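Local atomic coordinates of putative methylase (Clostridium difficile, PDB entry 3LDU), a protein that probably methylates guanine bases of ribosomal RNA and binds guanosine-5'-triphosphate in the pocket of its methyltransferase domain. Residues E24-N27 with E31-K34; I84-Y89 with Y143-F148; P309-R314 with G366-N371. All coordinates share one frame; numbering follows the deposited sequence.

Interaction 1. Residues E24-N27 with E31-K34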
ATOM      1  N   GLU A  24       3.071  -8.658   7.138  1.00 20.49           N
ATOM      2  CA  GLU A  24       2.938  -9.270   5.809  1.00 20.14           C
ATOM      3  C   GLU A  24       4.273  -9.862   5.346  1.00 18.94           C
ATOM      4  O   GLU A  24       4.326 -10.962   4.792  1.00 20.21           O
ATOM      5  CB  GLU A  24       2.541  -8.222   4.769  1.00 21.54           C
ATOM      6  CG  GLU A  24       1.124  -7.684   4.854  1.00 22.03           C
ATOM      7  CD  GLU A  24       0.769  -6.933   3.577  1.00 20.84           C
ATOM      8  OE1 GLU A  24       0.064  -7.515   2.731  1.00 22.34           O
ATOM      9  OE2 GLU A  24       1.242  -5.791   3.392  1.00 22.26           O
ATOM     10  N   ILE A  25       5.335  -9.097   5.541  1.00 17.86           N
ATOM     11  CA  ILE A  25       6.675  -9.521   5.146  1.00 18.27           C
ATOM     12  C   ILE A  25       7.086 -10.757   5.931  1.00 21.48           C
ATOM     13  O   ILE A  25       7.633 -11.711   5.377  1.00 22.09           O
ATOM     14  CB  ILE A  25       7.689  -8.391   5.372  1.00 17.95           C
ATOM     15  CG1 ILE A  25       7.420  -7.255   4.378  1.00 21.55           C
ATOM     16  CG2 ILE A  25       9.143  -8.911   5.226  1.00 19.65           C
ATOM     17  CD1 ILE A  25       8.146  -5.946   4.729  1.00 20.88           C
ATOM     18  N   THR A  26       6.757 -10.757   7.220  1.00 22.40           N
ATOM     19  CA  THR A  26       7.074 -11.895   8.071  1.00 28.51           C
ATOM     20  C   THR A  26       6.313 -13.127   7.576  1.00 27.13           C
ATOM     21  O   THR A  26       6.861 -14.228   7.537  1.00 25.93           O
ATOM     22  CB  THR A  26       6.751 -11.579   9.553  1.00 24.99           C
ATOM     23  OG1 THR A  26       7.553 -10.468   9.974  1.00 23.61           O
ATOM     24  CG2 THR A  26       7.057 -12.772  10.445  1.00 24.17           C
ATOM     25  N   ASN A  27       5.057 -12.930   7.178  1.00 20.70           N
ATOM     26  CA  ASN A  27       4.229 -14.040   6.694  1.00 23.02           C
ATOM     27  C   ASN A  27       4.738 -14.617   5.365  1.00 25.71           C
ATOM     28  O   ASN A  27       4.435 -15.757   5.033  1.00 28.70           O
ATOM     29  CB  ASN A  27       2.746 -13.628   6.588  1.00 19.88           C
ATOM     30  CG  ASN A  27       1.979 -13.828   7.894  1.00 26.94           C
ATOM     31  OD1 ASN A  27       1.149 -12.990   8.279  1.00 36.33           O
ATOM     32  ND2 ASN A  27       2.244 -14.935   8.579  1.00 27.71           N
ATOM     33  N   GLU A  31      13.087 -12.054   6.634  1.00 32.15           N
ATOM     34  CA  GLU A  31      13.683 -11.425   7.798  1.00 33.35           C
ATOM     35  C   GLU A  31      13.638  -9.904   7.693  1.00 32.36           C
ATOM     36  O   GLU A  31      14.122  -9.323   6.719  1.00 33.98           O
ATOM     37  CB  GLU A  31      15.136 -11.889   7.936  1.00 33.05           C
ATOM     38  CG  GLU A  31      15.855 -11.315   9.146  1.00 38.04           C
ATOM     39  CD  GLU A  31      17.349 -11.598   9.131  1.00 47.19           C
ATOM     40  OE1 GLU A  31      17.850 -12.137   8.119  1.00 49.12           O
ATOM     41  OE2 GLU A  31      18.018 -11.273  10.133  1.00 45.86           O
ATOM     42  N   ILE A  32      13.069  -9.260   8.702  1.00 28.74           N
ATOM     43  CA  ILE A  32      13.078  -7.798   8.776  1.00 28.36           C
ATOM     44  C   ILE A  32      14.379  -7.262   9.368  1.00 33.18           C
ATOM     45  O   ILE A  32      14.748  -7.603  10.494  1.00 31.08           O
ATOM     46  CB  ILE A  32      11.884  -7.281   9.580  1.00 31.96           C
ATOM     47  CG1 ILE A  32      10.591  -7.644   8.841  1.00 38.80           C
ATOM     48  CG2 ILE A  32      11.988  -5.768   9.795  1.00 29.65           C
ATOM     49  CD1 ILE A  32       9.354  -7.230   9.536  1.00 42.52           C
ATOM     50  N   ILE A  33      15.066  -6.420   8.597  1.00 25.55           N
ATOM     51  CA  ILE A  33      16.363  -5.879   8.975  1.00 25.91           C
ATOM     52  C   ILE A  33      16.243  -4.566   9.738  1.00 31.27           C
ATOM     53  O   ILE A  33      16.970  -4.325  10.700  1.00 34.39           O
ATOM     54  CB  ILE A  33      17.237  -5.637   7.705  1.00 29.70           C
ATOM     55  CG1 ILE A  33      17.656  -6.970   7.100  1.00 40.48           C
ATOM     56  CG2 ILE A  33      18.442  -4.775   8.035  1.00 34.89           C
ATOM     57  CD1 ILE A  33      18.056  -7.991   8.150  1.00 42.29           C
ATOM     58  N   LYS A  34      15.331  -3.712   9.294  1.00 28.69           N
ATOM     59  CA  LYS A  34      15.186  -2.392   9.884  1.00 32.80           C
ATOM     60  C   LYS A  34      13.755  -1.931   9.705  1.00 33.59           C
ATOM     61  O   LYS A  34      13.195  -2.059   8.620  1.00 29.16           O
ATOM     62  CB  LYS A  34      16.126  -1.408   9.190  1.00 38.01           C
ATOM     63  CG  LYS A  34      16.311  -0.081   9.903  1.00 47.24           C
ATOM     64  CD  LYS A  34      17.128   0.878   9.041  1.00 56.86           C
ATOM     65  CE  LYS A  34      18.254   0.154   8.302  1.00 68.17           C
ATOM     66  NZ  LYS A  34      18.848   0.969   7.193  1.00 67.98           N
TER

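Interaction 2. Residues I84-Y89 with Y143-F148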
ATOM      1  N   ILE A  84      30.505   2.178  -6.825  1.00 29.76           N
ATOM      2  CA  ILE A  84      29.620   1.020  -6.881  1.00 29.48           C
ATOM      3  C   ILE A  84      29.820   0.332  -8.228  1.00 32.61           C
ATOM      4  O   ILE A  84      30.031   1.005  -9.236  1.00 30.01           O
ATOM      5  CB  ILE A  84      28.154   1.453  -6.736  1.00 27.02           C
ATOM      6  CG1 ILE A  84      27.930   2.074  -5.358  1.00 27.81           C
ATOM      7  CG2 ILE A  84      27.197   0.276  -6.983  1.00 26.94           C
ATOM      8  CD1 ILE A  84      26.611   2.797  -5.242  1.00 28.09           C
ATOM      9  N   ASN A  85      29.779  -1.000  -8.250  1.00 31.92           N
ATOM     10  CA  ASN A  85      29.909  -1.726  -9.505  1.00 36.58           C
ATOM     11  C   ASN A  85      28.557  -1.800 -10.188  1.00 32.34           C
ATOM     12  O   ASN A  85      27.825  -2.781 -10.041  1.00 33.81           O
ATOM     13  CB  ASN A  85      30.473  -3.132  -9.292  1.00 45.20           C
ATOM     14  CG  ASN A  85      30.705  -3.876 -10.605  1.00 50.48           C
ATOM     15  OD1 ASN A  85      30.886  -5.094 -10.621  1.00 61.01           O
ATOM     16  ND2 ASN A  85      30.705  -3.141 -11.712  1.00 40.17           N
ATOM     17  N   TRP A  86      28.217  -0.747 -10.923  1.00 29.24           N
ATOM     18  CA  TRP A  86      26.887  -0.655 -11.503  1.00 26.86           C
ATOM     19  C   TRP A  86      26.590  -1.697 -12.580  1.00 31.17           C
ATOM     20  O   TRP A  86      25.433  -2.065 -12.776  1.00 29.38           O
ATOM     21  CB  TRP A  86      26.597   0.770 -11.986  1.00 25.25           C
ATOM     22  CG  TRP A  86      26.251   1.659 -10.837  1.00 25.79           C
ATOM     23  CD1 TRP A  86      27.062   2.578 -10.220  1.00 25.98           C
ATOM     24  CD2 TRP A  86      25.008   1.679 -10.124  1.00 23.49           C
ATOM     25  NE1 TRP A  86      26.383   3.177  -9.176  1.00 23.82           N
ATOM     26  CE2 TRP A  86      25.128   2.637  -9.100  1.00 25.98           C
ATOM     27  CE3 TRP A  86      23.809   0.977 -10.263  1.00 25.51           C
ATOM     28  CZ2 TRP A  86      24.081   2.922  -8.222  1.00 21.80           C
ATOM     29  CZ3 TRP A  86      22.766   1.267  -9.382  1.00 26.07           C
ATOM     30  CH2 TRP A  86      22.918   2.221  -8.375  1.00 24.19           C
ATOM     31  N   SER A  87      27.623  -2.171 -13.273  1.00 27.58           N
ATOM     32  CA  SER A  87      27.431  -3.193 -14.302  1.00 24.82           C
ATOM     33  C   SER A  87      26.843  -4.494 -13.741  1.00 30.76           C
ATOM     34  O   SER A  87      26.267  -5.291 -14.483  1.00 34.71           O
ATOM     35  CB  SER A  87      28.750  -3.489 -15.024  1.00 31.10           C
ATOM     36  OG  SER A  87      29.693  -4.053 -14.131  1.00 32.29           O
ATOM     37  N   ARG A  88      26.998  -4.712 -12.436  1.00 29.78           N
ATOM     38  CA  ARG A  88      26.405  -5.882 -11.783  1.00 39.96           C
ATOM     39  C   ARG A  88      24.877  -5.810 -11.775  1.00 36.01           C
ATOM     40  O   ARG A  88      24.198  -6.835 -11.748  1.00 32.88           O
ATOM     41  CB  ARG A  88      26.902  -6.012 -10.337  1.00 44.09           C
ATOM     42  CG  ARG A  88      28.260  -6.678 -10.176  1.00 60.30           C
ATOM     43  CD  ARG A  88      28.603  -6.847  -8.698  1.00 71.96           C
ATOM     44  NE  ARG A  88      27.449  -7.311  -7.927  1.00 78.45           N
ATOM     45  CZ  ARG A  88      27.426  -7.423  -6.602  1.00 79.71           C
ATOM     46  NH1 ARG A  88      28.496  -7.102  -5.885  1.00 82.85           N
ATOM     47  NH2 ARG A  88      26.330  -7.853  -5.991  1.00 77.32           N
ATOM     48  N   TYR A  89      24.348  -4.592 -11.813  1.00 29.17           N
ATOM     49  CA  TYR A  89      22.918  -4.365 -11.643  1.00 24.17           C
ATOM     50  C   TYR A  89      22.226  -3.826 -12.882  1.00 30.80           C
ATOM     51  O   TYR A  89      21.043  -4.087 -13.095  1.00 31.09           O
ATOM     52  CB  TYR A  89      22.701  -3.384 -10.501  1.00 27.19           C
ATOM     53  CG  TYR A  89      23.367  -3.832  -9.234  1.00 28.95           C
ATOM     54  CD1 TYR A  89      22.890  -4.930  -8.533  1.00 33.45           C
ATOM     55  CD2 TYR A  89      24.475  -3.171  -8.745  1.00 25.50           C
ATOM     56  CE1 TYR A  89      23.496  -5.347  -7.377  1.00 36.97           C
ATOM     57  CE2 TYR A  89      25.089  -3.579  -7.590  1.00 29.72           C
ATOM     58  CZ  TYR A  89      24.595  -4.664  -6.906  1.00 39.33           C
ATOM     59  OH  TYR A  89      25.213  -5.068  -5.747  1.00 51.65           O
ATOM     60  N   TYR A 143      15.584   0.416 -15.591  1.00 22.38           N
ATOM     61  CA  TYR A 143      15.952   0.184 -14.187  1.00 21.19           C
ATOM     62  C   TYR A 143      15.901   1.535 -13.480  1.00 23.07           C
ATOM     63  O   TYR A 143      16.902   2.255 -13.445  1.00 23.70           O
ATOM     64  CB  TYR A 143      17.388  -0.379 -14.112  1.00 21.87           C
ATOM     65  CG  TYR A 143      17.518  -1.768 -14.692  1.00 24.15           C
ATOM     66  CD1 TYR A 143      17.563  -2.888 -13.869  1.00 26.19           C
ATOM     67  CD2 TYR A 143      17.560  -1.969 -16.070  1.00 24.15           C
ATOM     68  CE1 TYR A 143      17.674  -4.177 -14.412  1.00 25.53           C
ATOM     69  CE2 TYR A 143      17.657  -3.239 -16.615  1.00 22.80           C
ATOM     70  CZ  TYR A 143      17.712  -4.339 -15.779  1.00 24.43           C
ATOM     71  OH  TYR A 143      17.806  -5.604 -16.321  1.00 26.45           O
ATOM     72  N   PRO A 144      14.728   1.906 -12.929  1.00 20.21           N
ATOM     73  CA  PRO A 144      14.580   3.266 -12.407  1.00 18.32           C
ATOM     74  C   PRO A 144      15.338   3.402 -11.099  1.00 23.64           C
ATOM     75  O   PRO A 144      15.136   2.605 -10.187  1.00 24.05           O
ATOM     76  CB  PRO A 144      13.063   3.402 -12.174  1.00 18.09           C
ATOM     77  CG  PRO A 144      12.435   2.224 -12.939  1.00 26.09           C
ATOM     78  CD  PRO A 144      13.474   1.141 -12.850  1.00 22.71           C
ATOM     79  N   ILE A 145      16.205   4.400 -11.012  1.00 20.91           N
ATOM     80  CA  ILE A 145      17.051   4.565  -9.840  1.00 18.73           C
ATOM     81  C   ILE A 145      16.404   5.551  -8.870  1.00 23.66           C
ATOM     82  O   ILE A 145      15.971   6.635  -9.272  1.00 21.26           O
ATOM     83  CB  ILE A 145      18.452   5.069 -10.247  1.00 20.92           C
ATOM     84  CG1 ILE A 145      19.042   4.193 -11.368  1.00 24.15           C
ATOM     85  CG2 ILE A 145      19.385   5.120  -9.041  1.00 19.69           C
ATOM     86  CD1 ILE A 145      19.302   2.730 -10.977  1.00 23.59           C
ATOM     87  N   PHE A 146      16.330   5.161  -7.600  1.00 20.66           N
ATOM     88  CA  PHE A 146      15.755   6.017  -6.563  1.00 25.13           C
ATOM     89  C   PHE A 146      16.835   6.375  -5.543  1.00 23.28           C
ATOM     90  O   PHE A 146      17.597   5.503  -5.111  1.00 24.98           O
ATOM     91  CB  PHE A 146      14.608   5.289  -5.858  1.00 19.27           C
ATOM     92  CG  PHE A 146      13.273   5.377  -6.573  1.00 28.78           C
ATOM     93  CD1 PHE A 146      13.137   4.988  -7.907  1.00 25.74           C
ATOM     94  CD2 PHE A 146      12.145   5.825  -5.897  1.00 34.07           C
ATOM     95  CE1 PHE A 146      11.897   5.060  -8.544  1.00 24.26           C
ATOM     96  CE2 PHE A 146      10.911   5.893  -6.536  1.00 32.03           C
ATOM     97  CZ  PHE A 146      10.790   5.511  -7.854  1.00 31.39           C
ATOM     98  N   VAL A 147      16.899   7.647  -5.145  1.00 18.82           N
ATOM     99  CA  VAL A 147      17.885   8.089  -4.161  1.00 16.97           C
ATOM    100  C   VAL A 147      17.142   8.702  -2.979  1.00 19.24           C
ATOM    101  O   VAL A 147      16.235   9.512  -3.175  1.00 22.34           O
ATOM    102  CB  VAL A 147      18.847   9.148  -4.738  1.00 20.34           C
ATOM    103  CG1 VAL A 147      19.931   9.508  -3.723  1.00 20.40           C
ATOM    104  CG2 VAL A 147      19.484   8.649  -6.025  1.00 20.91           C
ATOM    105  N   PHE A 148      17.520   8.294  -1.769  1.00 18.33           N
ATOM    106  CA  PHE A 148      16.863   8.768  -0.553  1.00 20.95           C
ATOM    107  C   PHE A 148      17.954   9.203   0.420  1.00 23.15           C
ATOM    108  O   PHE A 148      18.838   8.416   0.752  1.00 24.76           O
ATOM    109  CB  PHE A 148      16.030   7.633   0.054  1.00 18.78           C
ATOM    110  CG  PHE A 148      15.352   7.990   1.345  1.00 21.33           C
ATOM    111  CD1 PHE A 148      14.146   8.677   1.338  1.00 34.87           C
ATOM    112  CD2 PHE A 148      15.903   7.610   2.562  1.00 24.43           C
ATOM    113  CE1 PHE A 148      13.512   9.004   2.525  1.00 35.47           C
ATOM    114  CE2 PHE A 148      15.262   7.931   3.753  1.00 35.91           C
ATOM    115  CZ  PHE A 148      14.076   8.632   3.730  1.00 31.47           C
TER

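Interaction 3. Residues P309-R314 with G366-N371. With GTP (guanosine-5'-triphosphate), chain B.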
ATOM      1  N   PRO A 309     -16.098   7.376   6.344  1.00 20.99           N
ATOM      2  CA  PRO A 309     -17.171   8.370   6.154  1.00 23.40           C
ATOM      3  C   PRO A 309     -16.619   9.684   5.607  1.00 20.85           C
ATOM      4  O   PRO A 309     -15.404   9.866   5.593  1.00 23.79           O
ATOM      5  CB  PRO A 309     -17.693   8.597   7.584  1.00 23.50           C
ATOM      6  CG  PRO A 309     -16.498   8.282   8.462  1.00 20.55           C
ATOM      7  CD  PRO A 309     -15.831   7.112   7.772  1.00 17.95           C
ATOM      8  N   PRO A 310     -17.500  10.601   5.187  1.00 25.12           N
ATOM      9  CA  PRO A 310     -17.051  11.961   4.860  1.00 26.99           C
ATOM     10  C   PRO A 310     -16.296  12.553   6.059  1.00 25.34           C
ATOM     11  O   PRO A 310     -16.654  12.244   7.192  1.00 27.28           O
ATOM     12  CB  PRO A 310     -18.359  12.724   4.643  1.00 30.27           C
ATOM     13  CG  PRO A 310     -19.409  11.676   4.416  1.00 32.88           C
ATOM     14  CD  PRO A 310     -18.967  10.463   5.162  1.00 31.33           C
ATOM     15  N   TYR A 311     -15.281  13.381   5.814  1.00 27.84           N
ATOM     16  CA  TYR A 311     -14.453  13.936   6.891  1.00 28.47           C
ATOM     17  C   TYR A 311     -14.923  15.298   7.396  1.00 30.10           C
ATOM     18  O   TYR A 311     -14.521  15.740   8.480  1.00 33.86           O
ATOM     19  CB  TYR A 311     -13.004  14.097   6.433  1.00 24.99           C
ATOM     20  CG  TYR A 311     -12.297  12.817   6.019  1.00 29.47           C
ATOM     21  CD1 TYR A 311     -11.075  12.866   5.344  1.00 34.81           C
ATOM     22  CD2 TYR A 311     -12.833  11.572   6.317  1.00 27.48           C
ATOM     23  CE1 TYR A 311     -10.405  11.700   4.965  1.00 32.38           C
ATOM     24  CE2 TYR A 311     -12.170  10.395   5.948  1.00 26.58           C
ATOM     25  CZ  TYR A 311     -10.965  10.467   5.261  1.00 34.88           C
ATOM     26  OH  TYR A 311     -10.318   9.306   4.905  1.00 31.34           O
ATOM     27  N   GLY A 312     -15.725  15.982   6.588  1.00 29.83           N
ATOM     28  CA  GLY A 312     -16.220  17.306   6.935  1.00 36.02           C
ATOM     29  C   GLY A 312     -15.121  18.347   7.051  1.00 37.88           C
ATOM     30  O   GLY A 312     -15.155  19.202   7.930  1.00 36.44           O
ATOM     31  N   GLU A 313     -14.143  18.289   6.155  1.00 34.61           N
ATOM     32  CA  GLU A 313     -13.013  19.212   6.214  1.00 45.18           C
ATOM     33  C   GLU A 313     -13.388  20.642   5.832  1.00 42.73           C
ATOM     34  O   GLU A 313     -12.780  21.599   6.320  1.00 40.73           O
ATOM     35  CB  GLU A 313     -11.852  18.713   5.344  1.00 51.08           C
ATOM     36  CG  GLU A 313     -11.252  17.396   5.818  1.00 63.61           C
ATOM     37  CD  GLU A 313      -9.882  17.118   5.216  1.00 72.30           C
ATOM     38  OE1 GLU A 313      -9.396  17.950   4.417  1.00 75.34           O
ATOM     39  OE2 GLU A 313      -9.287  16.069   5.546  1.00 71.64           O
ATOM     40  N   ARG A 314     -14.387  20.790   4.964  1.00 38.50           N
ATOM     41  CA  ARG A 314     -14.812  22.117   4.517  1.00 38.53           C
ATOM     42  C   ARG A 314     -15.800  22.735   5.500  1.00 34.98           C
ATOM     43  O   ARG A 314     -16.675  22.047   6.011  1.00 37.20           O
ATOM     44  CB  ARG A 314     -15.433  22.049   3.120  1.00 45.24           C
ATOM     45  CG  ARG A 314     -14.496  21.458   2.066  1.00 50.61           C
ATOM     46  CD  ARG A 314     -14.944  21.792   0.645  1.00 60.33           C
ATOM     47  NE  ARG A 314     -16.242  21.209   0.316  1.00 67.05           N
ATOM     48  CZ  ARG A 314     -17.372  21.902   0.210  1.00 72.14           C
ATOM     49  NH1 ARG A 314     -17.369  23.216   0.403  1.00 74.61           N
ATOM     50  NH2 ARG A 314     -18.504  21.282  -0.096  1.00 71.84           N
ATOM     51  N   GLY A 366      -1.966  10.401   2.888  1.00 77.64           N
ATOM     52  CA  GLY A 366      -1.014  11.425   2.487  1.00 76.06           C
ATOM     53  C   GLY A 366      -1.378  12.830   2.939  1.00 81.85           C
ATOM     54  O   GLY A 366      -1.123  13.215   4.082  1.00 82.17           O
HETATM   55  N   MSE A 367      -1.984  13.594   2.033  1.00 82.78           N
HETATM   56  CA  MSE A 367      -2.345  14.988   2.290  1.00 83.60           C
HETATM   57  C   MSE A 367      -3.338  15.142   3.445  1.00 79.02           C
HETATM   58  O   MSE A 367      -3.613  16.256   3.899  1.00 80.12           O
HETATM   59  CB  MSE A 367      -2.922  15.626   1.020  1.00 87.38           C
HETATM   60  CG  MSE A 367      -3.041  17.143   1.080  1.00 90.76           C
HETATM   61 SE   MSE A 367      -1.302  18.035   1.094  0.90134.49          SE
HETATM   62  CE  MSE A 367      -1.879  19.806   1.664  1.00 75.83           C
ATOM     63  N   LEU A 368      -3.873  14.021   3.918  1.00 70.33           N
ATOM     64  CA  LEU A 368      -4.856  14.043   4.992  1.00 63.41           C
ATOM     65  C   LEU A 368      -4.324  13.342   6.232  1.00 57.56           C
ATOM     66  O   LEU A 368      -3.759  12.251   6.148  1.00 55.38           O
ATOM     67  CB  LEU A 368      -6.153  13.374   4.536  1.00 66.62           C
ATOM     68  CG  LEU A 368      -6.793  13.979   3.286  1.00 67.41           C
ATOM     69  CD1 LEU A 368      -8.031  13.202   2.877  1.00 65.95           C
ATOM     70  CD2 LEU A 368      -7.127  15.443   3.525  1.00 66.17           C
ATOM     71  N   LYS A 369      -4.495  13.966   7.389  1.00 59.72           N
ATOM     72  CA  LYS A 369      -4.109  13.304   8.625  1.00 60.25           C
ATOM     73  C   LYS A 369      -5.340  12.676   9.254  1.00 49.74           C
ATOM     74  O   LYS A 369      -6.150  13.356   9.882  1.00 56.67           O
ATOM     75  CB  LYS A 369      -3.413  14.257   9.598  1.00 67.23           C
ATOM     76  CG  LYS A 369      -2.845  13.552  10.824  1.00 68.24           C
ATOM     77  CD  LYS A 369      -1.597  14.243  11.330  1.00 72.73           C
ATOM     78  CE  LYS A 369      -1.704  14.540  12.813  1.00 80.17           C
ATOM     79  NZ  LYS A 369      -2.813  15.494  13.098  1.00 83.16           N
ATOM     80  N   THR A 370      -5.468  11.369   9.074  1.00 42.55           N
ATOM     81  CA  THR A 370      -6.648  10.639   9.513  1.00 36.71           C
ATOM     82  C   THR A 370      -6.357   9.815  10.764  1.00 34.96           C
ATOM     83  O   THR A 370      -5.199   9.492  11.054  1.00 37.36           O
ATOM     84  CB  THR A 370      -7.159   9.712   8.394  1.00 37.44           C
ATOM     85  OG1 THR A 370      -6.062   8.965   7.866  1.00 46.65           O
ATOM     86  CG2 THR A 370      -7.767  10.517   7.264  1.00 34.95           C
ATOM     87  N   ASN A 371      -7.410   9.508  11.518  1.00 28.99           N
ATOM     88  CA  ASN A 371      -7.321   8.555  12.624  1.00 25.92           C
ATOM     89  C   ASN A 371      -8.260   7.388  12.383  1.00 26.54           C
ATOM     90  O   ASN A 371      -9.332   7.562  11.821  1.00 26.59           O
ATOM     91  CB  ASN A 371      -7.678   9.214  13.950  1.00 31.07           C
ATOM     92  CG  ASN A 371      -6.625  10.188  14.416  1.00 42.82           C
ATOM     93  OD1 ASN A 371      -5.539   9.790  14.845  1.00 41.09           O
ATOM     94  ND2 ASN A 371      -6.938  11.477  14.337  1.00 41.31           N
TER
HETATM   95  PG  GTP B 383     -13.778   4.443  -1.109  0.70 67.03           P
HETATM   96  O1G GTP B 383     -14.408   3.207  -0.502  0.70 70.63           O
HETATM   97  O2G GTP B 383     -12.296   4.214  -1.225  0.70 65.55           O
HETATM   98  O3G GTP B 383     -14.308   4.698  -2.501  0.70 62.43           O
HETATM   99  O3B GTP B 383     -14.093   5.701  -0.136  0.70 73.72           O
HETATM  100  PB  GTP B 383     -15.150   6.834  -0.597  0.70 99.85           P
HETATM  101  O1B GTP B 383     -14.363   7.999  -1.147  0.70 98.87           O
HETATM  102  O2B GTP B 383     -16.078   6.314  -1.661  0.70102.45           O
HETATM  103  O3A GTP B 383     -15.993   7.350   0.682  0.70 44.75           O
HETATM  104  PA  GTP B 383     -16.167   8.956   0.810  0.70 39.98           P
HETATM  105  O1A GTP B 383     -16.562   9.502  -0.545  0.70 59.58           O
HETATM  106  O2A GTP B 383     -14.880   9.600   1.270  0.70 55.74           O
HETATM  107  O5' GTP B 383     -17.377   9.254   1.821  0.90 50.49           O
HETATM  108  C5' GTP B 383     -18.100   8.146   2.256  0.90 48.50           C
HETATM  109  C4' GTP B 383     -19.248   7.916   1.282  0.90 43.60           C
HETATM  110  O4' GTP B 383     -20.410   7.954   2.062  0.90 43.80           O
HETATM  111  C3' GTP B 383     -19.454   8.957   0.179  0.90 34.80           C
HETATM  112  O3' GTP B 383     -19.383   8.286  -1.061  0.90 32.86           O
HETATM  113  C2' GTP B 383     -20.864   9.509   0.372  0.90 35.36           C
HETATM  114  O2' GTP B 383     -21.637   9.484  -0.812  0.90 33.59           O
HETATM  115  C1' GTP B 383     -21.467   8.493   1.310  0.90 36.80           C
HETATM  116  N9  GTP B 383     -22.447   9.003   2.278  0.90 29.38           N
HETATM  117  C8  GTP B 383     -22.602  10.239   2.847  0.90 30.85           C
HETATM  118  N7  GTP B 383     -23.661  10.162   3.698  0.90 34.27           N
HETATM  119  C5  GTP B 383     -24.169   8.903   3.659  0.90 33.33           C
HETATM  120  C6  GTP B 383     -25.230   8.284   4.312  0.90 38.65           C
HETATM  121  O6  GTP B 383     -25.941   8.902   5.119  0.90 36.72           O
HETATM  122  N1  GTP B 383     -25.475   6.954   4.039  0.90 34.03           N
HETATM  123  C2  GTP B 383     -24.692   6.249   3.142  0.90 32.61           C
HETATM  124  N2  GTP B 383     -24.961   4.972   2.928  0.90 30.66           N
HETATM  125  N3  GTP B 383     -23.634   6.862   2.476  0.90 25.23           N
HETATM  126  C4  GTP B 383     -23.400   8.169   2.760  0.90 33.81           C

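Interaction 1. Residues E24-N27 with E31-K34
I25 and T26 meet I32 through aliphatic branches and one hydroxyl, so no flat group takes part and there is neither a ring face nor a ring edge to cover. The contact joins the end of helix 18-27 to strand 31-36 across a three-residue turn in the RlmL ferredoxin-like domain, with CA of T26 and CA of E31 6.6 Å apart. No hydrogen bond joins the two segments, and the 120 Å² buried between them comes mainly from the two isoleucines. CG2 of I25 lies 4.1 Å from CG1 of I32, an ordinary van der Waals distance, and the two side chains cross at about a right angle. The chi1 of I25 is -69°, which sets CG2 anti to the backbone N and turns this methyl to the strand. I32 does not aim its CB straight at the helix; its CG1-CD1 arm, extended at chi2 178°, reaches toward it. Both isoleucines also touch I40 of strand 39-44, and I25 reaches Y42 as well, so strand 39-44 packs against both isoleucines. Strand 31-36 pairs with that neighbour through backbone bonds, and I33 and K34 both face T41 in a classic beta bulge. The carboxylate of E24 is hydrogen-bonded to the backbone N of R57 and C58 and to Y189 OH. The hydroxyl of T26 is bonded to A22 O, one helical turn back, and to a glycerol molecule; the same OG1 of T26 also lies 3.7 Å from CD1 of I32, a van der Waals approach.

Interaction 2. Residues I84-Y89 with Y143-F148
Y143 begins the second segment by bringing its ring to the backbone of Y89: CE1 of Y143 is 3.6 Å from O of Y89, and CD1 of Y143 follows at 3.8 Å. The oxygen approaches the ring obliquely, and these are carbon-to-oxygen contacts, not hydrogen bonds; the phenol OH is held by E141, and the ring stacks with W233. After P144 the strand starts, and I145 directs its side chain at the first segment, CG1 beside the backbone N (chi1 -51°). Its CD1 lies 4.1 Å from CZ3 of W86, oblique to the indole, the two side chains arriving from opposite directions. Two further contacts hold the indole: CG2 of I84 sits 3.7 Å above one face of W86, offset toward the rim, and NE1 is hydrogen-bonded to T81 O. A backbone bond of 2.9 Å from N of Y89 to O of W86 closes the turn that carries both contacting residues. In the THUMP domain, the loop after helix 74-82 is thus packed against the start of strand 145-150, whose neighbours in the sheet are strands 98-104 and 153-159; I156 of the latter touches both W86 and I145, and I66 of strand 63-70 touches W86 and Y89.

Interaction 3. Residues P309-R314 with G366-N371
L368 and Y311 carry most of this contact, with 54 and 49 Å² covered, and E313 and T370 follow with 31 and 30 Å². Y311 belongs to the N-P-P-Y sequence of residues 308-311, the form of motif IV found in amino-methylating enzymes of the class I fold. CD1 of L368 meets the phenol ring at its edge, near the ring plane, 3.5 Å from CE1 of Y311. CG of Y311 stands anti to the carbonyl carbon (chi1 -61°), and from there the ring reaches strand 368-375, where CG2 of T370 adds a second methyl 3.7 Å from OH of Y311. That hydroxyl is hydrogen-bonded to N308 ND2, which ties it to the first residue of the motif. The other branch of L368 faces a carboxylate: CD2 of L368 is modelled 3.0 Å from OE2 of E313, too short for comfortable packing, so this detail is doubtful. OE2 of E313 has its polar partner in S345 OG. On the ligand side, P310 borders GTP, with CG of P310 3.8 Å from C8 of the guanine and N of P310 3.6 Å from O5'. I179, S206, T208 and D264 supply hydrogen bonds to the same nucleotide. In relatives this motif lines the active site, and a similar place here is likely. The loop runs from strand 304-307 to helix 315-333, whose Y325 OH is bonded to P310 O, and it packs on strand 368-375, which lies between strands 339-344 and 359-365 in the methyltransferase sheet.

In the fold
From the N terminus the three contacts follow one another in series, and none nests in or crosses another. Interaction 1 closes a short turn of three residues, joining helix 18-27 to the outermost strand 31-36. Interaction 2 spans 53 intervening residues, including helix 111-129 and strand 98-104, and ties the segment after helix 74-82 to strand 145-150 of the same seven-stranded sheet; the nearest atoms of these two contacts are about 9 Å apart. Interaction 3 closes 51 residues in the methyltransferase domain, linking the loop at the GTP pocket to the second, separate sheet. It lies across the chain's centre from the other two, its centre about 38 Å from that of interaction 2.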